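PDB 6RW0: protein angel homolog 2, which removes 2',3'-cyclic phosphates as a phosphatase of the CCR4/nocturin family and may also bind the 3' untranslated regions of mRNAs. Local coordinates for residues S61-L65 with E105-H110; M55-I59 with I89-I93. One frame throughout, in Å; residues are numbered along the deposited sequence.

Contact 1 (S61-L65 with E105-H110); sequences SQDLL and EVQEDH. With MG (magnesium ion), chain B.
Ser61 and Asp63, at the start of helix 62-67, share one acceptor, Gln107 OE1, and Ser61 also reaches Glu105. Gln107 OE1 accepts two bonds, from Ser61 OG and from Asp63 N, each 2.8 Å long and each lying on a lone pair in the carbonyl plane. The Gln107 side chain reaches that far because it runs extended, with CG anti to the backbone N (chi1 -173°). The other end of the amide is held too: Gln107 NE2 donates to the syn lone pair of Asp109 OD1 at 2.9 Å, nearly in the amide plane, which fixes the flip of the group. Ser61 OG has a second task as the N-cap of helix 62-67, accepting a weak bond from Leu64 N.

Glu105 divides its carboxylate between helix and metal. Its OE1 receives Ser61 N at 3.0 Å on the anti side, almost straight at 168°, while OE2 coordinates the magnesium ion at 2.3 Å alongside five waters. Water 3, one of those five, donates to OE1, so metal, water and backbone N-H together orient the carboxylate.

Van der Waals and water-mediated contacts come next. The Leu64 CD1 methyl lies against Glu105 OE1, and Gln62 CB meets the edge of the His110 ring at CE1, 3.7 Å away. Water 1 joins Gln62 N to His110 ND1. Glu105 sits at a G1 beta bulge opposite Gly138, near the end of strand 100-107; a glutamate holding magnesium is a feature of the active site of the endonuclease/exonuclease/phosphatase fold.

Contact 2 (M55-I59 with I89-I93); sequences MSYNI and ILKEI
Tyr57 and Glu92 meet where helix 82-96 packs on one of the two large sheets of the DNase I-like alpha/beta sandwich. The axes of strand 55-58 and helix 89-93 run nearly antiparallel (170°) and approach to 11.8 Å, so side chains have to bridge the gap between the two backbones.

Tyr57 shows how this is done. Its CB points at the helix, and with CG anti to the backbone N (chi1 -163°) the ring leans toward the Ile59 end of the strand. One face of the ring takes the CG2 methyl of Ile59, 3.8 Å above its plane and displaced toward the rim. Farther out, CE2 meets CG2 of Ile89 at 4.3 Å, an oblique approach, and also comes near Glu92 OE1. CZ lies equally close to that oxygen. At the tip, OH donates to Glu92 OE1 at 2.6 Å, a short bond that uses the syn lone pair. The glutamate comes to the ring edge with its carboxylate plane almost perpendicular to the ring (89°), and the two side chains cross at about a right angle. Pro420 touches both residues from a nearby loop.

Apolar side chains meet on either flank of the tyrosine. Toward the start of the strand, Met55 SD lies beside CG1 of Ile93, while Leu101 of the adjoining strand touches both side chains. Toward its end, Ile59 and Ile89 cross at about a right angle and touch through their CG2 methyls at 4.1 Å. The backbone oxygen of Ile59 accepts a hydrogen bond from Arg85 NH1, and Ile89 CD1 packs against the same oxygen at 3.7 Å.

Two neighbouring strands of one sheet, 49-58 and 100-107, supply one side of each contact, and the two sites lie about 14 Å apart between centres. Contact 2 is buried and mostly apolar, with a single tyrosine-glutamate bond. Contact 1 is partly buried and polar, relying on oxygen acceptors, waters and a magnesium ion. The difference follows their place: contact 2 packs helix 82-96 onto the sheet, whereas contact 1 gathers strand and helix ends at the metal site. They meet where Asn58 ND2 lies 3.2 Å from Glu105 OE2, a probable hydrogen bond, and where Ile59 packs against Glu105 and Val106.

Contact 1 (S61-L65 with E105-H110)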
ATOM      1  N   SER A  61       8.558  10.596   4.037  1.00 15.37           N
ATOM      2  CA  SER A  61      10.002  10.688   4.217  1.00 14.16           C
ATOM      3  C   SER A  61      10.426  12.145   4.314  1.00 15.11           C
ATOM      4  O   SER A  61       9.974  12.982   3.531  1.00 15.43           O
ATOM      5  CB  SER A  61      10.662  10.020   3.011  1.00 17.67           C
ATOM      6  OG  SER A  61      11.929  10.575   2.691  1.00 18.35           O
ATOM      7  N   GLN A  62      11.299  12.457   5.277  1.00 14.03           N
ATOM      8  CA  GLN A  62      11.736  13.844   5.440  1.00 14.73           C
ATOM      9  C   GLN A  62      12.436  14.369   4.191  1.00 15.48           C
ATOM     10  O   GLN A  62      12.222  15.528   3.794  1.00 15.86           O
ATOM     11  CB  GLN A  62      12.657  13.986   6.652  1.00 16.19           C
ATOM     12  CG  GLN A  62      12.906  15.436   7.038  1.00 16.77           C
ATOM     13  CD  GLN A  62      11.652  16.112   7.571  1.00 15.33           C
ATOM     14  OE1 GLN A  62      10.761  15.454   8.091  1.00 17.16           O
ATOM     15  NE2 GLN A  62      11.597  17.435   7.470  1.00 18.06           N
ATOM     16  N   ASP A  63      13.302  13.555   3.571  1.00 16.06           N
ATOM     17  CA  ASP A  63      13.981  13.996   2.358  1.00 16.91           C
ATOM     18  C   ASP A  63      12.966  14.328   1.271  1.00 17.19           C
ATOM     19  O   ASP A  63      13.113  15.324   0.555  1.00 17.80           O
ATOM     20  CB  ASP A  63      14.913  12.908   1.817  1.00 18.52           C
ATOM     21  CG  ASP A  63      16.204  12.760   2.598  1.00 20.45           C
ATOM     22  OD1 ASP A  63      16.456  13.520   3.552  1.00 23.83           O
ATOM     23  OD2 ASP A  63      16.984  11.848   2.239  1.00 23.54           O
ATOM     24  N   LEU A  64      11.940  13.480   1.116  1.00 15.05           N
ATOM     25  CA  LEU A  64      10.933  13.730   0.088  1.00 16.65           C
ATOM     26  C   LEU A  64      10.062  14.929   0.434  1.00 16.97           C
ATOM     27  O   LEU A  64       9.663  15.678  -0.462  1.00 19.56           O
ATOM     28  CB  LEU A  64      10.100  12.474  -0.169  1.00 18.89           C
ATOM     29  CG  LEU A  64      10.908  11.270  -0.664  1.00 23.20           C
ATOM     30  CD1 LEU A  64       9.945  10.108  -0.956  1.00 24.29           C
ATOM     31  CD2 LEU A  64      11.763  11.605  -1.872  1.00 24.04           C
ATOM     32  N   LEU A  65       9.787  15.156   1.719  1.00 15.63           N
ATOM     33  CA  LEU A  65       9.081  16.359   2.128  1.00 16.23           C
ATOM     34  C   LEU A  65       9.867  17.594   1.705  1.00 17.83           C
ATOM     35  O   LEU A  65       9.334  18.492   1.041  1.00 18.22           O
ATOM     36  CB  LEU A  65       8.897  16.312   3.642  1.00 17.27           C
ATOM     37  CG  LEU A  65       8.056  17.356   4.360  1.00 18.19           C
ATOM     38  CD1 LEU A  65       7.874  16.905   5.815  1.00 17.41           C
ATOM     39  CD2 LEU A  65       8.696  18.730   4.308  1.00 21.48           C
ATOM     40  N   GLU A 105       7.433   5.021   2.751  1.00 13.63           N
ATOM     41  CA  GLU A 105       8.251   6.233   2.885  1.00 14.16           C
ATOM     42  C   GLU A 105       9.076   6.221   4.169  1.00 14.11           C
ATOM     43  O   GLU A 105       9.259   7.247   4.827  1.00 15.45           O
ATOM     44  CB  GLU A 105       7.439   7.511   2.704  1.00 15.23           C
ATOM     45  CG  GLU A 105       6.985   7.628   1.270  1.00 15.74           C
ATOM     46  CD  GLU A 105       6.617   9.026   0.846  1.00 19.37           C
ATOM     47  OE1 GLU A 105       7.173  10.011   1.400  1.00 18.21           O
ATOM     48  OE2 GLU A 105       5.764   9.134  -0.066  1.00 20.79           O
ATOM     49  N   VAL A 106       9.588   5.040   4.503  1.00 14.15           N
ATOM     50  CA  VAL A 106      10.476   4.835   5.641  1.00 13.55           C
ATOM     51  C   VAL A 106      11.889   5.152   5.171  1.00 13.91           C
ATOM     52  O   VAL A 106      12.464   4.415   4.364  1.00 15.39           O
ATOM     53  CB  VAL A 106      10.359   3.396   6.160  1.00 14.01           C
ATOM     54  CG1 VAL A 106      11.409   3.100   7.236  1.00 16.15           C
ATOM     55  CG2 VAL A 106       8.926   3.136   6.625  1.00 15.17           C
ATOM     56  N   GLN A 107      12.444   6.258   5.668  1.00 14.70           N
ATOM     57  CA  GLN A 107      13.744   6.743   5.221  1.00 14.84           C
ATOM     58  C   GLN A 107      14.863   5.970   5.910  1.00 14.47           C
ATOM     59  O   GLN A 107      14.824   5.759   7.124  1.00 16.09           O
ATOM     60  CB  GLN A 107      13.838   8.237   5.527  1.00 15.69           C
ATOM     61  CG  GLN A 107      15.055   8.900   4.981  1.00 16.32           C
ATOM     62  CD  GLN A 107      14.947  10.400   5.024  1.00 16.21           C
ATOM     63  OE1 GLN A 107      14.000  10.974   4.492  1.00 17.88           O
ATOM     64  NE2 GLN A 107      15.903  11.042   5.677  1.00 17.31           N
ATOM     65  N   GLU A 108      15.856   5.537   5.127  1.00 14.84           N
ATOM     66  CA  GLU A 108      16.831   4.569   5.627  1.00 16.96           C
ATOM     67  C   GLU A 108      17.587   5.093   6.847  1.00 16.50           C
ATOM     68  O   GLU A 108      17.741   4.371   7.842  1.00 17.18           O
ATOM     69  CB  GLU A 108      17.812   4.165   4.521  1.00 18.10           C
ATOM     70  CG  GLU A 108      18.822   3.095   4.986  1.00 22.75           C
ATOM     71  CD  GLU A 108      19.967   2.846   4.007  1.00 32.04           C
ATOM     72  OE1 GLU A 108      20.425   3.801   3.343  1.00 31.42           O
ATOM     73  OE2 GLU A 108      20.402   1.677   3.902  1.00 39.60           O
ATOM     74  N   ASP A 109      18.108   6.324   6.786  1.00 16.25           N
ATOM     75  CA  ASP A 109      18.924   6.803   7.902  1.00 16.35           C
ATOM     76  C   ASP A 109      18.091   6.914   9.173  1.00 15.98           C
ATOM     77  O   ASP A 109      18.492   6.433  10.242  1.00 18.06           O
ATOM     78  CB  ASP A 109      19.714   8.082   7.565  1.00 17.66           C
ATOM     79  CG  ASP A 109      18.861   9.260   7.109  1.00 19.79           C
ATOM     80  OD1 ASP A 109      17.628   9.165   6.987  1.00 18.90           O
ATOM     81  OD2 ASP A 109      19.478  10.329   6.883  1.00 26.15           O
ATOM     82  N   HIS A 110      16.898   7.483   9.061  1.00 17.08           N
ATOM     83  CA  HIS A 110      16.003   7.575  10.205  1.00 15.94           C
ATOM     84  C   HIS A 110      15.554   6.207  10.681  1.00 17.42           C
ATOM     85  O   HIS A 110      15.329   6.000  11.877  1.00 17.84           O
ATOM     86  CB  HIS A 110      14.795   8.405   9.818  1.00 15.84           C
ATOM     87  CG  HIS A 110      15.137   9.820   9.523  1.00 16.39           C
ATOM     88  ND1 HIS A 110      14.312  10.651   8.798  1.00 17.10           N
ATOM     89  CD2 HIS A 110      16.211  10.559   9.875  1.00 18.51           C
ATOM     90  CE1 HIS A 110      14.869  11.845   8.718  1.00 17.94           C
ATOM     91  NE2 HIS A 110      16.017  11.821   9.370  1.00 19.03           N
TER
HETATM   92 MG    MG B 601       4.546  10.984  -0.631  0.66 23.44          MG
HETATM   93  O   HOH W   1      11.790  10.594   7.574  1.00 16.04           O
HETATM   94  O   HOH W   2      18.738  10.455   3.673  1.00 28.57           O
HETATM   95  O   HOH W   3       6.502  11.966  -0.439  1.00 26.54           O
HETATM   96  O   HOH W   4       3.338  12.907  -0.716  1.00 38.06           O
HETATM   97  O   HOH W   5       4.645  11.452  -3.145  0.94 51.73           O
HETATM   98  O   HOH W   6       4.051  10.787   1.716  1.00 19.60           O
HETATM   99  O   HOH W   7       2.451  10.412  -1.264  0.94 45.58           O

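Contact 2 (M55-I59 with I89-I93)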
ATOM      1  N   MET A  55      -2.067  -2.241  10.312  1.00 16.48           N
ATOM      2  CA  MET A  55      -1.999  -0.795  10.057  1.00 15.67           C
ATOM      3  C   MET A  55      -1.179  -0.562   8.783  1.00 18.47           C
ATOM      4  O   MET A  55      -0.122  -1.156   8.691  1.00 19.95           O
ATOM      5  CB  MET A  55      -1.317  -0.071  11.210  1.00 18.68           C
ATOM      6  CG  MET A  55      -1.095   1.385  10.907  1.00 20.36           C
ATOM      7  SD  MET A  55      -0.245   2.237  12.241  1.00 26.20           S
ATOM      8  CE  MET A  55      -1.635   2.598  13.296  1.00 35.36           C
ATOM      9  N   SER A  56      -1.671   0.231   7.836  1.00 16.18           N
ATOM     10  CA  SER A  56      -0.933   0.632   6.616  1.00 15.28           C
ATOM     11  C   SER A  56      -0.721   2.139   6.731  1.00 13.98           C
ATOM     12  O   SER A  56      -1.699   2.826   6.892  1.00 15.87           O
ATOM     13  CB  SER A  56      -1.657   0.265   5.361  1.00 17.86           C
ATOM     14  OG  SER A  56      -0.857   0.560   4.240  1.00 19.14           O
ATOM     15  N   TYR A  57       0.509   2.622   6.685  1.00 14.37           N
ATOM     16  CA  TYR A  57       0.762   4.056   6.906  1.00 14.85           C
ATOM     17  C   TYR A  57       1.933   4.539   6.047  1.00 13.47           C
ATOM     18  O   TYR A  57       3.024   4.059   6.258  1.00 13.73           O
ATOM     19  CB  TYR A  57       1.074   4.263   8.390  1.00 14.38           C
ATOM     20  CG  TYR A  57       0.982   5.670   8.926  1.00 14.86           C
ATOM     21  CD1 TYR A  57       0.505   6.711   8.158  1.00 14.43           C
ATOM     22  CD2 TYR A  57       1.323   5.924  10.231  1.00 15.23           C
ATOM     23  CE1 TYR A  57       0.401   7.988   8.677  1.00 15.78           C
ATOM     24  CE2 TYR A  57       1.221   7.191  10.766  1.00 15.15           C
ATOM     25  CZ  TYR A  57       0.770   8.227   9.982  1.00 15.30           C
ATOM     26  OH  TYR A  57       0.664   9.482  10.494  1.00 17.37           O
ATOM     27  N   ASN A  58       1.698   5.493   5.154  1.00 13.26           N
ATOM     28  CA  ASN A  58       2.775   6.194   4.429  1.00 13.50           C
ATOM     29  C   ASN A  58       3.146   7.344   5.380  1.00 12.30           C
ATOM     30  O   ASN A  58       2.331   8.213   5.550  1.00 13.77           O
ATOM     31  CB  ASN A  58       2.289   6.642   3.057  1.00 13.72           C
ATOM     32  CG  ASN A  58       3.320   7.469   2.329  1.00 15.58           C
ATOM     33  OD1 ASN A  58       4.109   8.142   2.945  1.00 14.81           O
ATOM     34  ND2 ASN A  58       3.294   7.428   1.017  1.00 15.13           N
ATOM     35  N   ILE A  59       4.325   7.308   5.995  1.00 13.97           N
ATOM     36  CA  ILE A  59       4.691   8.236   7.100  1.00 14.15           C
ATOM     37  C   ILE A  59       5.350   9.519   6.599  1.00 14.09           C
ATOM     38  O   ILE A  59       5.584  10.369   7.421  1.00 15.11           O
ATOM     39  CB  ILE A  59       5.551   7.502   8.150  1.00 13.84           C
ATOM     40  CG1 ILE A  59       6.956   7.154   7.648  1.00 14.66           C
ATOM     41  CG2 ILE A  59       4.814   6.276   8.660  1.00 15.99           C
ATOM     42  CD1 ILE A  59       7.881   6.673   8.733  1.00 16.87           C
ATOM     43  N   ILE A  89       4.356  10.470  15.030  1.00 17.67           N
ATOM     44  CA  ILE A  89       4.127   9.220  14.307  1.00 17.13           C
ATOM     45  C   ILE A  89       4.286   8.033  15.246  1.00 16.30           C
ATOM     46  O   ILE A  89       3.464   7.105  15.248  1.00 17.60           O
ATOM     47  CB  ILE A  89       5.086   9.138  13.107  1.00 16.60           C
ATOM     48  CG1 ILE A  89       4.695  10.173  12.044  1.00 18.31           C
ATOM     49  CG2 ILE A  89       5.095   7.735  12.526  1.00 17.46           C
ATOM     50  CD1 ILE A  89       5.816  10.539  11.088  1.00 19.65           C
ATOM     51  N   LEU A  90       5.336   8.048  16.069  1.00 17.49           N
ATOM     52  CA  LEU A  90       5.546   6.951  17.007  1.00 19.07           C
ATOM     53  C   LEU A  90       4.411   6.871  18.023  1.00 18.62           C
ATOM     54  O   LEU A  90       3.953   5.775  18.369  1.00 19.23           O
ATOM     55  CB  LEU A  90       6.896   7.124  17.702  1.00 20.08           C
ATOM     56  CG  LEU A  90       7.273   6.065  18.738  1.00 21.73           C
ATOM     57  CD1 LEU A  90       7.408   4.723  18.050  1.00 24.96           C
ATOM     58  CD2 LEU A  90       8.548   6.460  19.480  1.00 24.21           C
ATOM     59  N   LYS A  91       3.928   8.025  18.495  1.00 18.63           N
ATOM     60  CA  LYS A  91       2.818   8.039  19.441  1.00 19.33           C
ATOM     61  C   LYS A  91       1.564   7.423  18.831  1.00 19.43           C
ATOM     62  O   LYS A  91       0.840   6.684  19.510  1.00 20.47           O
ATOM     63  CB  LYS A  91       2.562   9.479  19.878  1.00 24.42           C
ATOM     64  CG  LYS A  91       1.411   9.661  20.843  1.00 36.91           C
ATOM     65  CD  LYS A  91       1.306  11.120  21.271  1.00 47.50           C
ATOM     66  CE  LYS A  91       0.178  11.336  22.266  1.00 55.80           C
ATOM     67  NZ  LYS A  91      -0.033  12.782  22.560  1.00 60.43           N
ATOM     68  N   GLU A  92       1.290   7.721  17.557  1.00 19.21           N
ATOM     69  CA  GLU A  92       0.152   7.114  16.876  1.00 20.90           C
ATOM     70  C   GLU A  92       0.312   5.604  16.784  1.00 19.94           C
ATOM     71  O   GLU A  92      -0.640   4.847  16.998  1.00 20.99           O
ATOM     72  CB  GLU A  92       0.067   7.617  15.441  1.00 26.55           C
ATOM     73  CG  GLU A  92      -0.546   8.917  15.175  1.00 32.01           C
ATOM     74  CD  GLU A  92      -0.591   9.140  13.679  1.00 26.54           C
ATOM     75  OE1 GLU A  92       0.477   9.414  13.082  1.00 23.64           O
ATOM     76  OE2 GLU A  92      -1.687   9.004  13.100  1.00 25.22           O
ATOM     77  N   ILE A  93       1.499   5.149  16.376  1.00 18.36           N
ATOM     78  CA  ILE A  93       1.734   3.714  16.252  1.00 18.39           C
ATOM     79  C   ILE A  93       1.548   3.035  17.599  1.00 20.31           C
ATOM     80  O   ILE A  93       0.922   1.975  17.700  1.00 20.75           O
ATOM     81  CB  ILE A  93       3.126   3.451  15.644  1.00 17.77           C
ATOM     82  CG1 ILE A  93       3.144   3.919  14.184  1.00 19.11           C
ATOM     83  CG2 ILE A  93       3.475   1.986  15.778  1.00 20.66           C
ATOM     84  CD1 ILE A  93       4.532   3.870  13.517  1.00 20.43           C
TER